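Local coordinates for colicin-D (Escherichia coli, PDB 5ZNM), which is a plasmid-encoded toxin that inhibits protein synthesis in E. coli and its close relatives, and is represented by its central and C-terminal tRNase domains, at residues A[50-55]-A[209-214]; A[64-69]-A[230-235]; A[78-83]-A[164-169]; A[261-266]-A[274-279]. All blocks are in the same frame, centred on the assembly; numbering follows the deposited sequence.

Interaction 1 (A[50-55]-A[209-214])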
loop_
_atom_site.group_PDB
_atom_site.type_symbol
_atom_site.label_atom_id
_atom_site.label_comp_id
_atom_site.label_asym_id
_atom_site.label_seq_id
_atom_site.Cartn_x
_atom_site.Cartn_y
_atom_site.Cartn_z
ATOM N N LEU A 50 -1.407 -4.150 -16.346
ATOM C CA LEU A 50 -0.353 -3.830 -15.396
ATOM C C LEU A 50 -0.261 -2.317 -15.243
ATOM O O LEU A 50 -0.255 -1.586 -16.239
ATOM C CB LEU A 50 0.997 -4.363 -15.883
ATOM C CG LEU A 50 1.205 -5.867 -15.930
ATOM C CD1 LEU A 50 2.344 -6.218 -16.879
ATOM C CD2 LEU A 50 1.484 -6.356 -14.506
ATOM N N ASN A 51 -0.173 -1.843 -14.009
ATOM C CA ASN A 51 0.090 -0.436 -13.763
ATOM C C ASN A 51 1.572 -0.250 -13.471
ATOM O O ASN A 51 2.191 -1.094 -12.820
ATOM C CB ASN A 51 -0.756 0.087 -12.601
ATOM C CG ASN A 51 -2.220 0.192 -12.957
ATOM O OD1 ASN A 51 -2.574 0.310 -14.137
ATOM N ND2 ASN A 51 -3.086 0.161 -11.937
ATOM N N ASN A 52 2.152 0.855 -13.950
ATOM C CA ASN A 52 3.545 1.137 -13.633
ATOM C C ASN A 52 3.697 1.931 -12.328
ATOM O O ASN A 52 4.572 2.785 -12.216
ATOM C CB ASN A 52 4.236 1.848 -14.801
ATOM C CG ASN A 52 4.724 0.874 -15.878
ATOM O OD1 ASN A 52 5.328 1.276 -16.880
ATOM N ND2 ASN A 52 4.470 -0.404 -15.673
ATOM N N THR A 53 2.844 1.662 -11.346
ATOM C CA THR A 53 3.044 2.116 -9.976
ATOM C C THR A 53 4.297 1.474 -9.388
ATOM O O THR A 53 4.359 0.254 -9.233
ATOM C CB THR A 53 1.819 1.722 -9.154
ATOM O OG1 THR A 53 0.637 2.099 -9.879
ATOM C CG2 THR A 53 1.842 2.404 -7.785
ATOM N N ALA A 54 5.297 2.281 -9.054
ATOM C CA ALA A 54 6.592 1.702 -8.715
ATOM C C ALA A 54 6.536 0.963 -7.381
ATOM O O ALA A 54 5.837 1.379 -6.449
ATOM C CB ALA A 54 7.667 2.786 -8.663
ATOM N N SER A 55 7.285 -0.140 -7.299
ATOM C CA SER A 55 7.452 -0.897 -6.058
ATOM C C SER A 55 6.127 -1.440 -5.535
ATOM O O SER A 55 5.915 -1.529 -4.332
ATOM C CB SER A 55 8.135 -0.052 -4.974
ATOM O OG SER A 55 9.454 0.297 -5.376
ATOM N N ILE A 209 -1.192 -8.213 -22.848
ATOM C CA ILE A 209 -1.275 -7.562 -21.540
ATOM C C ILE A 209 -1.057 -6.081 -21.763
ATOM O O ILE A 209 -0.089 -5.696 -22.422
ATOM C CB ILE A 209 -0.236 -8.119 -20.549
ATOM C CG1 ILE A 209 -0.498 -9.604 -20.288
ATOM C CG2 ILE A 209 -0.251 -7.329 -19.232
ATOM C CD1 ILE A 209 0.730 -10.335 -19.838
ATOM N N LEU A 210 -1.985 -5.265 -21.278
ATOM C CA LEU A 210 -1.870 -3.817 -21.393
ATOM C C LEU A 210 -1.033 -3.275 -20.239
ATOM O O LEU A 210 -1.035 -3.829 -19.138
ATOM C CB LEU A 210 -3.259 -3.173 -21.379
ATOM C CG LEU A 210 -4.189 -3.598 -22.515
ATOM C CD1 LEU A 210 -5.573 -3.001 -22.337
ATOM C CD2 LEU A 210 -3.609 -3.199 -23.861
ATOM N N VAL A 211 -0.325 -2.178 -20.485
ATOM C CA VAL A 211 0.413 -1.518 -19.413
ATOM C C VAL A 211 -0.015 -0.064 -19.387
ATOM O O VAL A 211 0.099 0.633 -20.403
ATOM C CB VAL A 211 1.935 -1.631 -19.593
ATOM C CG1 VAL A 211 2.651 -0.990 -18.427
ATOM C CG2 VAL A 211 2.366 -3.082 -19.711
ATOM N N ASN A 212 -0.527 0.388 -18.241
ATOM C CA ASN A 212 -0.784 1.805 -18.037
ATOM C C ASN A 212 0.518 2.432 -17.527
ATOM O O ASN A 212 0.901 2.154 -16.394
ATOM C CB ASN A 212 -1.924 2.010 -17.040
ATOM C CG ASN A 212 -2.318 3.470 -16.888
ATOM O OD1 ASN A 212 -1.600 4.391 -17.311
ATOM N ND2 ASN A 212 -3.456 3.690 -16.243
ATOM N N PRO A 213 1.226 3.226 -18.309
ATOM C CA PRO A 213 2.528 3.725 -17.864
ATOM C C PRO A 213 2.450 4.839 -16.836
ATOM O O PRO A 213 3.495 5.212 -16.301
ATOM C CB PRO A 213 3.181 4.224 -19.165
ATOM C CG PRO A 213 2.077 4.543 -20.052
ATOM C CD PRO A 213 0.902 3.685 -19.670
ATOM N N VAL A 214 1.270 5.365 -16.523
ATOM C CA VAL A 214 1.124 6.426 -15.532
ATOM C C VAL A 214 0.996 5.777 -14.159
ATOM O O VAL A 214 0.050 5.005 -13.943
ATOM C CB VAL A 214 -0.098 7.302 -15.828
ATOM C CG1 VAL A 214 -0.170 8.451 -14.829
ATOM C CG2 VAL A 214 -0.069 7.832 -17.271
HETATM O O HOH W 1 5.871 4.199 -16.778
#

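Interaction 2 (A[64-69]-A[230-235])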
loop_
_atom_site.group_PDB
_atom_site.type_symbol
_atom_site.label_atom_id
_atom_site.label_comp_id
_atom_site.label_asym_id
_atom_site.label_seq_id
_atom_site.Cartn_x
_atom_site.Cartn_y
_atom_site.Cartn_z
ATOM N N THR A 64 -12.851 -7.350 -13.394
ATOM C CA THR A 64 -12.978 -6.740 -12.073
ATOM C C THR A 64 -11.785 -5.871 -11.678
ATOM O O THR A 64 -11.616 -5.593 -10.491
ATOM C CB THR A 64 -13.175 -7.787 -10.964
ATOM O OG1 THR A 64 -11.985 -8.571 -10.826
ATOM C CG2 THR A 64 -14.356 -8.703 -11.265
ATOM N N GLY A 65 -10.938 -5.463 -12.608
ATOM C CA GLY A 65 -9.947 -4.437 -12.302
ATOM C C GLY A 65 -8.673 -4.920 -11.620
ATOM O O GLY A 65 -8.380 -6.115 -11.499
ATOM N N VAL A 66 -7.906 -3.934 -11.152
ATOM C CA VAL A 66 -6.579 -4.143 -10.585
ATOM C C VAL A 66 -6.606 -3.792 -9.103
ATOM O O VAL A 66 -7.083 -2.718 -8.719
ATOM C CB VAL A 66 -5.522 -3.297 -11.317
ATOM C CG1 VAL A 66 -4.162 -3.442 -10.643
ATOM C CG2 VAL A 66 -5.461 -3.719 -12.785
ATOM N N TRP A 67 -6.093 -4.703 -8.281
ATOM C CA TRP A 67 -5.802 -4.449 -6.877
ATOM C C TRP A 67 -4.319 -4.121 -6.732
ATOM O O TRP A 67 -3.475 -4.824 -7.292
ATOM C CB TRP A 67 -6.160 -5.686 -6.052
ATOM C CG TRP A 67 -5.887 -5.601 -4.564
ATOM C CD1 TRP A 67 -6.742 -5.172 -3.603
ATOM C CD2 TRP A 67 -4.697 -6.020 -3.891
ATOM N NE1 TRP A 67 -6.158 -5.289 -2.362
ATOM C CE2 TRP A 67 -4.899 -5.808 -2.515
ATOM C CE3 TRP A 67 -3.476 -6.553 -4.321
ATOM C CZ2 TRP A 67 -3.923 -6.093 -1.563
ATOM C CZ3 TRP A 67 -2.512 -6.850 -3.379
ATOM C CH2 TRP A 67 -2.742 -6.620 -2.008
ATOM N N THR A 68 -4.005 -3.066 -5.976
ATOM C CA THR A 68 -2.639 -2.579 -5.807
ATOM C C THR A 68 -2.280 -2.519 -4.325
ATOM O O THR A 68 -3.105 -2.129 -3.490
ATOM C CB THR A 68 -2.485 -1.170 -6.426
ATOM O OG1 THR A 68 -2.795 -1.221 -7.826
ATOM C CG2 THR A 68 -1.074 -0.660 -6.251
ATOM N N ALA A 69 -1.058 -2.918 -3.991
ATOM C CA ALA A 69 -0.521 -2.685 -2.654
ATOM C C ALA A 69 0.860 -2.076 -2.795
ATOM O O ALA A 69 1.695 -2.598 -3.541
ATOM C CB ALA A 69 -0.440 -3.967 -1.835
ATOM N N PRO A 230 -4.889 7.948 -18.548
ATOM C CA PRO A 230 -5.726 6.741 -18.522
ATOM C C PRO A 230 -5.957 6.312 -17.088
ATOM O O PRO A 230 -5.092 6.466 -16.223
ATOM C CB PRO A 230 -4.892 5.700 -19.284
ATOM C CG PRO A 230 -3.828 6.484 -20.000
ATOM C CD PRO A 230 -3.568 7.676 -19.130
ATOM N N VAL A 231 -7.134 5.761 -16.837
ATOM C CA VAL A 231 -7.497 5.305 -15.500
ATOM C C VAL A 231 -7.714 3.800 -15.581
ATOM O O VAL A 231 -8.617 3.326 -16.282
ATOM C CB VAL A 231 -8.725 6.043 -14.958
ATOM C CG1 VAL A 231 -9.204 5.403 -13.658
ATOM C CG2 VAL A 231 -8.342 7.509 -14.677
ATOM N N THR A 232 -6.850 3.051 -14.920
ATOM C CA THR A 232 -7.003 1.599 -14.882
ATOM C C THR A 232 -8.198 1.228 -14.009
ATOM O O THR A 232 -8.346 1.779 -12.906
ATOM C CB THR A 232 -5.730 0.961 -14.333
ATOM O OG1 THR A 232 -4.613 1.384 -15.119
ATOM C CG2 THR A 232 -5.831 -0.567 -14.369
ATOM N N PRO A 233 -9.090 0.343 -14.468
ATOM C CA PRO A 233 -10.214 -0.067 -13.614
ATOM C C PRO A 233 -9.693 -0.695 -12.334
ATOM O O PRO A 233 -8.765 -1.500 -12.357
ATOM C CB PRO A 233 -10.971 -1.082 -14.483
ATOM C CG PRO A 233 -10.641 -0.653 -15.889
ATOM C CD PRO A 233 -9.215 -0.191 -15.835
ATOM N N VAL A 234 -10.278 -0.303 -11.217
ATOM C CA VAL A 234 -9.793 -0.699 -9.907
ATOM C C VAL A 234 -10.610 -1.884 -9.424
ATOM O O VAL A 234 -11.812 -1.980 -9.698
ATOM C CB VAL A 234 -9.853 0.483 -8.923
ATOM C CG1 VAL A 234 -9.500 0.045 -7.510
ATOM C CG2 VAL A 234 -8.892 1.564 -9.394
ATOM N N HIS A 235 -9.946 -2.810 -8.741
ATOM C CA HIS A 235 -10.628 -3.986 -8.242
ATOM C C HIS A 235 -11.732 -3.599 -7.272
ATOM O O HIS A 235 -11.513 -2.845 -6.319
ATOM C CB HIS A 235 -9.657 -4.945 -7.561
ATOM C CG HIS A 235 -10.336 -6.143 -6.974
ATOM N ND1 HIS A 235 -11.016 -7.062 -7.745
ATOM C CD2 HIS A 235 -10.485 -6.545 -5.690
ATOM C CE1 HIS A 235 -11.534 -7.992 -6.963
ATOM N NE2 HIS A 235 -11.224 -7.704 -5.712
#

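Interaction 3 (A[78-83]-A[164-169])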
loop_
_atom_site.group_PDB
_atom_site.type_symbol
_atom_site.label_atom_id
_atom_site.label_comp_id
_atom_site.label_asym_id
_atom_site.label_seq_id
_atom_site.Cartn_x
_atom_site.Cartn_y
_atom_site.Cartn_z
ATOM N N SER A 78 6.856 -11.089 2.355
ATOM C CA SER A 78 7.595 -12.005 3.222
ATOM C C SER A 78 7.169 -13.452 3.031
ATOM O O SER A 78 8.009 -14.352 3.113
ATOM C CB SER A 78 7.464 -11.590 4.683
ATOM O OG SER A 78 7.639 -10.206 4.808
ATOM N N LYS A 79 5.888 -13.714 2.764
ATOM C CA LYS A 79 5.559 -15.012 2.188
ATOM C C LYS A 79 6.420 -15.301 0.983
ATOM O O LYS A 79 6.616 -16.472 0.635
ATOM C CB LYS A 79 4.081 -15.082 1.789
ATOM C CG LYS A 79 3.124 -14.433 2.763
ATOM C CD LYS A 79 1.755 -14.286 2.154
ATOM C CE LYS A 79 0.735 -14.897 3.070
ATOM N NZ LYS A 79 0.866 -14.405 4.451
ATOM N N PHE A 80 6.973 -14.268 0.338
ATOM C CA PHE A 80 7.910 -14.445 -0.784
ATOM C C PHE A 80 9.385 -14.418 -0.400
ATOM O O PHE A 80 10.208 -14.486 -1.307
ATOM C CB PHE A 80 7.730 -13.346 -1.827
ATOM C CG PHE A 80 6.655 -13.635 -2.802
ATOM C CD1 PHE A 80 6.940 -14.368 -3.934
ATOM C CD2 PHE A 80 5.374 -13.146 -2.611
ATOM C CE1 PHE A 80 5.979 -14.624 -4.866
ATOM C CE2 PHE A 80 4.394 -13.400 -3.545
ATOM C CZ PHE A 80 4.704 -14.142 -4.678
ATOM N N PHE A 81 9.779 -14.300 0.881
ATOM C CA PHE A 81 11.117 -14.840 1.128
ATOM C C PHE A 81 11.120 -15.938 2.177
ATOM O O PHE A 81 12.052 -16.733 2.184
ATOM C CB PHE A 81 12.190 -13.761 1.445
ATOM C CG PHE A 81 13.645 -14.253 1.231
ATOM C CD1 PHE A 81 14.203 -15.175 2.086
ATOM C CD2 PHE A 81 14.393 -13.887 0.096
ATOM C CE1 PHE A 81 15.469 -15.709 1.883
ATOM C CE2 PHE A 81 15.689 -14.419 -0.107
ATOM C CZ PHE A 81 16.219 -15.326 0.786
ATOM N N SER A 82 10.046 -16.109 2.948
ATOM C CA SER A 82 9.888 -17.377 3.672
ATOM C C SER A 82 10.079 -18.562 2.724
ATOM O O SER A 82 10.932 -19.422 2.945
ATOM C CB SER A 82 8.522 -17.452 4.365
ATOM O OG SER A 82 8.457 -16.535 5.444
ATOM N N ASN A 83 9.309 -18.584 1.637
ATOM C CA ASN A 83 9.525 -19.527 0.538
ATOM C C ASN A 83 10.989 -19.632 0.150
ATOM O O ASN A 83 11.494 -20.726 -0.166
ATOM C CB ASN A 83 8.761 -19.054 -0.691
ATOM C CG ASN A 83 9.152 -17.618 -1.069
ATOM O OD1 ASN A 83 10.107 -17.094 -0.496
ATOM N ND2 ASN A 83 8.564 -17.056 -2.132
ATOM N N LEU A 164 -8.880 -18.174 -5.779
ATOM C CA LEU A 164 -7.694 -17.814 -6.538
ATOM C C LEU A 164 -6.480 -18.014 -5.640
ATOM O O LEU A 164 -6.412 -17.449 -4.543
ATOM C CB LEU A 164 -7.796 -16.371 -7.021
ATOM C CG LEU A 164 -6.644 -15.887 -7.901
ATOM C CD1 LEU A 164 -6.440 -16.802 -9.097
ATOM C CD2 LEU A 164 -6.891 -14.448 -8.349
ATOM N N ALA A 165 -5.533 -18.831 -6.089
ATOM C CA ALA A 165 -4.367 -19.161 -5.286
ATOM C C ALA A 165 -3.101 -19.018 -6.116
ATOM O O ALA A 165 -3.123 -19.110 -7.346
ATOM C CB ALA A 165 -4.459 -20.587 -4.720
ATOM N N LEU A 166 -1.985 -18.800 -5.418
ATOM C CA LEU A 166 -0.664 -18.719 -6.023
ATOM C C LEU A 166 0.150 -19.919 -5.566
ATOM O O LEU A 166 0.351 -20.112 -4.360
ATOM C CB LEU A 166 0.033 -17.416 -5.626
ATOM C CG LEU A 166 1.424 -17.157 -6.197
ATOM C CD1 LEU A 166 1.374 -17.038 -7.705
ATOM C CD2 LEU A 166 1.985 -15.894 -5.578
ATOM N N ASP A 167 0.600 -20.730 -6.519
ATOM C CA ASP A 167 1.491 -21.841 -6.222
ATOM C C ASP A 167 2.918 -21.370 -6.429
ATOM O O ASP A 167 3.260 -20.902 -7.518
ATOM C CB ASP A 167 1.207 -23.051 -7.112
ATOM C CG ASP A 167 0.062 -23.884 -6.601
ATOM O OD1 ASP A 167 -0.450 -23.567 -5.504
ATOM O OD2 ASP A 167 -0.313 -24.859 -7.281
ATOM N N LEU A 168 3.733 -21.470 -5.382
ATOM C CA LEU A 168 5.147 -21.147 -5.463
ATOM C C LEU A 168 5.912 -22.449 -5.654
ATOM O O LEU A 168 5.814 -23.367 -4.827
ATOM C CB LEU A 168 5.617 -20.386 -4.223
ATOM C CG LEU A 168 4.955 -19.015 -4.026
ATOM C CD1 LEU A 168 5.627 -18.234 -2.911
ATOM C CD2 LEU A 168 4.950 -18.204 -5.317
ATOM N N LEU A 169 6.658 -22.524 -6.750
ATOM C CA LEU A 169 7.303 -23.744 -7.201
ATOM C C LEU A 169 8.809 -23.579 -7.168
ATOM O O LEU A 169 9.348 -22.597 -7.700
ATOM C CB LEU A 169 6.866 -24.107 -8.611
ATOM C CG LEU A 169 5.358 -24.234 -8.782
ATOM C CD1 LEU A 169 5.012 -24.236 -10.257
ATOM C CD2 LEU A 169 4.872 -25.495 -8.098
#

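Interaction 4 (A[261-266]-A[274-279])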
loop_
_atom_site.group_PDB
_atom_site.type_symbol
_atom_site.label_atom_id
_atom_site.label_comp_id
_atom_site.label_asym_id
_atom_site.label_seq_id
_atom_site.Cartn_x
_atom_site.Cartn_y
_atom_site.Cartn_z
ATOM N N ASP A 261 4.887 -16.995 -17.048
ATOM C CA ASP A 261 5.412 -15.917 -16.220
ATOM C C ASP A 261 6.544 -15.216 -16.955
ATOM O O ASP A 261 7.173 -15.776 -17.858
ATOM C CB ASP A 261 5.894 -16.449 -14.858
ATOM C CG ASP A 261 6.839 -17.626 -15.001
ATOM O OD1 ASP A 261 6.699 -18.374 -15.989
ATOM O OD2 ASP A 261 7.717 -17.801 -14.132
ATOM N N PHE A 262 6.793 -13.962 -16.578
ATOM C CA PHE A 262 7.824 -13.203 -17.272
ATOM C C PHE A 262 8.294 -12.076 -16.368
ATOM O O PHE A 262 7.744 -11.845 -15.291
ATOM C CB PHE A 262 7.307 -12.656 -18.610
ATOM C CG PHE A 262 6.172 -11.654 -18.481
ATOM C CD1 PHE A 262 4.849 -12.084 -18.397
ATOM C CD2 PHE A 262 6.434 -10.280 -18.481
ATOM C CE1 PHE A 262 3.808 -11.179 -18.302
ATOM C CE2 PHE A 262 5.405 -9.360 -18.380
ATOM C CZ PHE A 262 4.078 -9.809 -18.289
ATOM N N ILE A 263 9.325 -11.375 -16.825
ATOM C CA ILE A 263 9.819 -10.174 -16.166
ATOM C C ILE A 263 9.760 -9.028 -17.170
ATOM O O ILE A 263 10.016 -9.227 -18.365
ATOM C CB ILE A 263 11.249 -10.398 -15.626
ATOM C CG1 ILE A 263 11.189 -11.385 -14.451
ATOM C CG2 ILE A 263 11.899 -9.083 -15.194
ATOM C CD1 ILE A 263 12.525 -11.929 -14.026
ATOM N N TYR A 264 9.350 -7.847 -16.705
ATOM C CA TYR A 264 9.494 -6.633 -17.504
ATOM C C TYR A 264 10.006 -5.518 -16.596
ATOM O O TYR A 264 10.017 -5.640 -15.363
ATOM C CB TYR A 264 8.180 -6.241 -18.197
ATOM C CG TYR A 264 7.222 -5.443 -17.350
ATOM C CD1 TYR A 264 6.614 -6.001 -16.223
ATOM C CD2 TYR A 264 6.930 -4.129 -17.663
ATOM C CE1 TYR A 264 5.736 -5.264 -15.442
ATOM C CE2 TYR A 264 6.064 -3.382 -16.884
ATOM C CZ TYR A 264 5.466 -3.949 -15.782
ATOM O OH TYR A 264 4.606 -3.183 -15.016
ATOM N N TRP A 265 10.449 -4.422 -17.216
ATOM C CA TRP A 265 10.989 -3.275 -16.490
ATOM C C TRP A 265 10.015 -2.102 -16.534
ATOM O O TRP A 265 9.383 -1.866 -17.565
ATOM C CB TRP A 265 12.319 -2.827 -17.096
ATOM C CG TRP A 265 13.401 -3.820 -16.978
ATOM C CD1 TRP A 265 13.710 -4.808 -17.872
ATOM C CD2 TRP A 265 14.337 -3.936 -15.906
ATOM N NE1 TRP A 265 14.781 -5.529 -17.420
ATOM C CE2 TRP A 265 15.189 -5.015 -16.216
ATOM C CE3 TRP A 265 14.541 -3.226 -14.712
ATOM C CZ2 TRP A 265 16.227 -5.409 -15.379
ATOM C CZ3 TRP A 265 15.577 -3.615 -13.879
ATOM C CH2 TRP A 265 16.408 -4.704 -14.219
ATOM N N ARG A 266 9.901 -1.370 -15.428
ATOM C CA ARG A 266 9.169 -0.114 -15.346
ATOM C C ARG A 266 10.046 0.922 -14.664
ATOM O O ARG A 266 11.023 0.572 -13.991
ATOM C CB ARG A 266 7.840 -0.235 -14.573
ATOM C CG ARG A 266 7.982 -0.665 -13.108
ATOM C CD ARG A 266 6.589 -0.873 -12.437
ATOM N NE ARG A 266 6.717 -1.517 -11.136
ATOM C CZ ARG A 266 5.796 -2.310 -10.591
ATOM N NH1 ARG A 266 4.660 -2.555 -11.231
ATOM N NH2 ARG A 266 6.021 -2.874 -9.411
ATOM N N VAL A 274 15.163 2.349 -13.050
ATOM C CA VAL A 274 14.277 1.264 -13.468
ATOM C C VAL A 274 14.202 0.188 -12.392
ATOM O O VAL A 274 15.087 0.055 -11.542
ATOM C CB VAL A 274 14.713 0.617 -14.814
ATOM C CG1 VAL A 274 14.690 1.641 -15.943
ATOM C CG2 VAL A 274 16.089 -0.001 -14.699
ATOM N N GLU A 275 13.120 -0.596 -12.446
ATOM C CA GLU A 275 12.946 -1.719 -11.534
ATOM C C GLU A 275 12.308 -2.879 -12.276
ATOM O O GLU A 275 11.421 -2.681 -13.113
ATOM C CB GLU A 275 12.081 -1.354 -10.311
ATOM C CG GLU A 275 10.734 -0.783 -10.638
ATOM C CD GLU A 275 9.866 -0.581 -9.395
ATOM O OE1 GLU A 275 10.393 -0.158 -8.335
ATOM O OE2 GLU A 275 8.655 -0.837 -9.489
ATOM N N ALA A 276 12.778 -4.085 -11.976
ATOM C CA ALA A 276 12.272 -5.289 -12.621
ATOM C C ALA A 276 11.036 -5.795 -11.881
ATOM O O ALA A 276 10.990 -5.793 -10.647
ATOM C CB ALA A 276 13.346 -6.378 -12.649
ATOM N N VAL A 277 10.038 -6.222 -12.648
ATOM C CA VAL A 277 8.765 -6.708 -12.132
ATOM C C VAL A 277 8.573 -8.138 -12.623
ATOM O O VAL A 277 8.671 -8.402 -13.826
ATOM C CB VAL A 277 7.601 -5.816 -12.606
ATOM C CG1 VAL A 277 6.278 -6.245 -11.984
ATOM C CG2 VAL A 277 7.883 -4.352 -12.315
ATOM N N TYR A 278 8.281 -9.050 -11.702
ATOM C CA TYR A 278 7.999 -10.442 -12.033
ATOM C C TYR A 278 6.488 -10.609 -12.104
ATOM O O TYR A 278 5.773 -10.166 -11.202
ATOM C CB TYR A 278 8.625 -11.377 -10.996
ATOM C CG TYR A 278 8.296 -12.847 -11.178
ATOM C CD1 TYR A 278 8.576 -13.509 -12.371
ATOM C CD2 TYR A 278 7.724 -13.580 -10.144
ATOM C CE1 TYR A 278 8.287 -14.852 -12.531
ATOM C CE2 TYR A 278 7.419 -14.940 -10.300
ATOM C CZ TYR A 278 7.705 -15.561 -11.495
ATOM O OH TYR A 278 7.417 -16.893 -11.652
ATOM N N VAL A 279 6.003 -11.214 -13.188
ATOM C CA VAL A 279 4.579 -11.274 -13.481
ATOM C C VAL A 279 4.188 -12.733 -13.703
ATOM O O VAL A 279 4.898 -13.477 -14.392
ATOM C CB VAL A 279 4.235 -10.408 -14.709
ATOM C CG1 VAL A 279 2.741 -10.445 -14.980
ATOM C CG2 VAL A 279 4.712 -8.958 -14.489
#

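Interaction 1 (A[50-55]-A[209-214])
Leu-50 and Ile-209 meet on one face of a pair of parallel strands, their side chains crossing obliquely so that methyl CD1 of Leu-50 lies 3.7 Å from CG2 of Ile-209. CD1 also comes near CG2 of Val-211, whose other methyl turns to Asn-52. There the two side chains cross at about a right angle, and the amide nitrogen ND2 of Asn-52 sits 3.4 Å from CG1 of Val-211. Asn-51 and Asn-212 share the other face. Their amide planes are 83° apart, and OD1 of Asn-51 rests 3.4 Å from CB of Asn-212; both amides bond to the hydroxyl of Thr-232, which ties them together from a third piece of chain. The CG of Asn-212 is anti to its backbone N (chi1 -175°), and its OD1 accepts from N of Val-214 at 3.1 Å, an Asx turn that bends the chain as the strand ends. The donor stands 42° above the amide plane. A water extends the pairing past the strands, donating to OD1 of Asn-52 at 3.0 Å and to O of Pro-213 at 2.6 Å, and a glycerol also bonds to OD1 of Asn-52. Backbone bonds run from N of Leu-50 to O of Leu-210 (2.8 Å), from N of Asn-212 to O of Leu-50, and from N of Asn-52 to O of Asn-212. Strand 207-212 is thus held between 49-51 and 194-198 in a mixed sheet; Tyr-264 and Phe-262 of strand 262-267 cover the Leu-50 and Ile-209 face, while helix 32-42 packs on Leu-210 and Asn-212 through Met-42.

Interaction 2 (A[64-69]-A[230-235])
The imidazole of His-235 meets Thr-64 at its edge: OG1 of Thr-64 lies in the ring plane, and the carbonyl O of Thr-64, 20° out of that plane, accepts from ND1 at 3.2 Å. The two side chains lie side by side and point the same way. The same carbonyl is approached by CA of His-235 at 2.9 Å, so one oxygen takes both a ring N-H and a CA-H contact, while NE2 bonds to O of Thr-238. The indole of Trp-67 has N of Ala-69 over one face, offset toward the rim; its CB touches CB of His-235 at 3.9 Å, and the residue packs on Ile-73 of the second subunit. Next to this pair, Val-66 is gripped by its backbone, with N donating to O of Pro-233 (2.8 Å) and O accepting from N of His-235 (2.9 Å), the latter donor well above the carbonyl plane. Its CG2 meets the methyl CG2 of Thr-232 at 3.5 Å. Gly-65, with positive phi (83°), brings its CA within 3.2 Å of O of Pro-233. The loop joins an outer strand of the five-stranded antiparallel sheet by a single bridge, Val-66 with Val-234, beside a classic beta bulge in which Thr-64 and Gly-65 both face Met-61.

Interaction 3 (A[78-83]-A[164-169])
Phe-80 and Leu-168 bury the most surface here, with Leu-166 next, in a helix-on-sheet contact where the first turn of helix 79-86 lies over strand 163-170 of a four-stranded antiparallel sheet. The short segments run in broadly the same direction, 30° apart, with axes 10.3 Å from each other, so the gap is bridged by side chains. The side chain of Phe-80 reaches across it and crosses those of both leucines at about a right angle. Leu-168 sits on one side of the ring: its CD1 stands over that face, offset toward the rim, and CD2, on the same side but out by the rim, is 3.8 Å from CE1 of Phe-80. The CG of Leu-168 is anti to its carbonyl carbon (chi1 -63°), that of Leu-166 anti to the backbone N (chi1 -179°); from alternate positions on the same strand face, the two residues bring methyl groups to the outer end of one ring. CD1 of Leu-168 also reaches the helix backbone, 4.1 Å from O of Lys-79. The contact is buried and mainly apolar. Phe-128 of strand 126-131 touches both Phe-80 and Leu-166, and Leu-130 and Leu-135 add to the lining round Phe-80, so the ring sits where the helix and two sheets of the central domain converge. The tightest approach of the ring is at its far end, where CZ of Phe-80 lies 3.4 Å from CD2 of Leu-166.

Interaction 4 (A[261-266]-A[274-279])
Strands 262-267 and 274-281 form a twisted antiparallel beta hairpin, with 151° between the two segment directions and hydrogen-bonded pairs at Phe-262 with Val-279, Tyr-264 with Val-277 and Arg-266 with Glu-275. The side chains of these pairs fill one face. Phe-262 lies beside Val-279 and points the same way, its ring taking CB of Val-279 over one face, 3.8 Å from the centroid. Tyr-264 runs alongside Val-277, with CE1 3.4 Å from CB, and meets CG2 of Val-279 at its ring edge. The extended chain of Arg-266 lays its guanidinium across Val-277, whose CG2 stands over the guanidinium face. On the other face the six-membered ring of Trp-265 covers Ala-276, CB lying 3.8 Å from its centroid and 11° off the normal, and Val-274 CG2 touches CE3 of Trp-265 at 3.6 Å. Toward the other end, OH of Tyr-278 donates to OD2 of Asp-261 at 2.7 Å, while OD1 of Asp-261 forms a salt bridge with Arg-154. OE2 of Glu-275, which also accepts from N of Ser-55, forms a salt bridge with Arg-266, taking NE at 2.6 Å on its anti lone pair, nearly in the guanidinium plane.

Overall arrangement
Interactions 1, 3 and 4 are buried, whereas interaction 2 is partly buried. Interactions 2 and 4 reach opposite outer strands of the same five-stranded sheet, their centres about 18 Å apart, and interaction 1 bridges them: Thr-232 of 230-235 bonds to its asparagines, and Glu-275 of the hairpin to Ser-55. Chemistry follows place. The two strand pairings, 1 and 4, combine backbone bonds with side-chain packing, parallel in one and antiparallel in the other; the loop of interaction 2 relies on a few backbone bonds and a histidine. Interaction 3, mainly apolar, lies apart and touches no other contact or subunit, while the other three reach the second subunit.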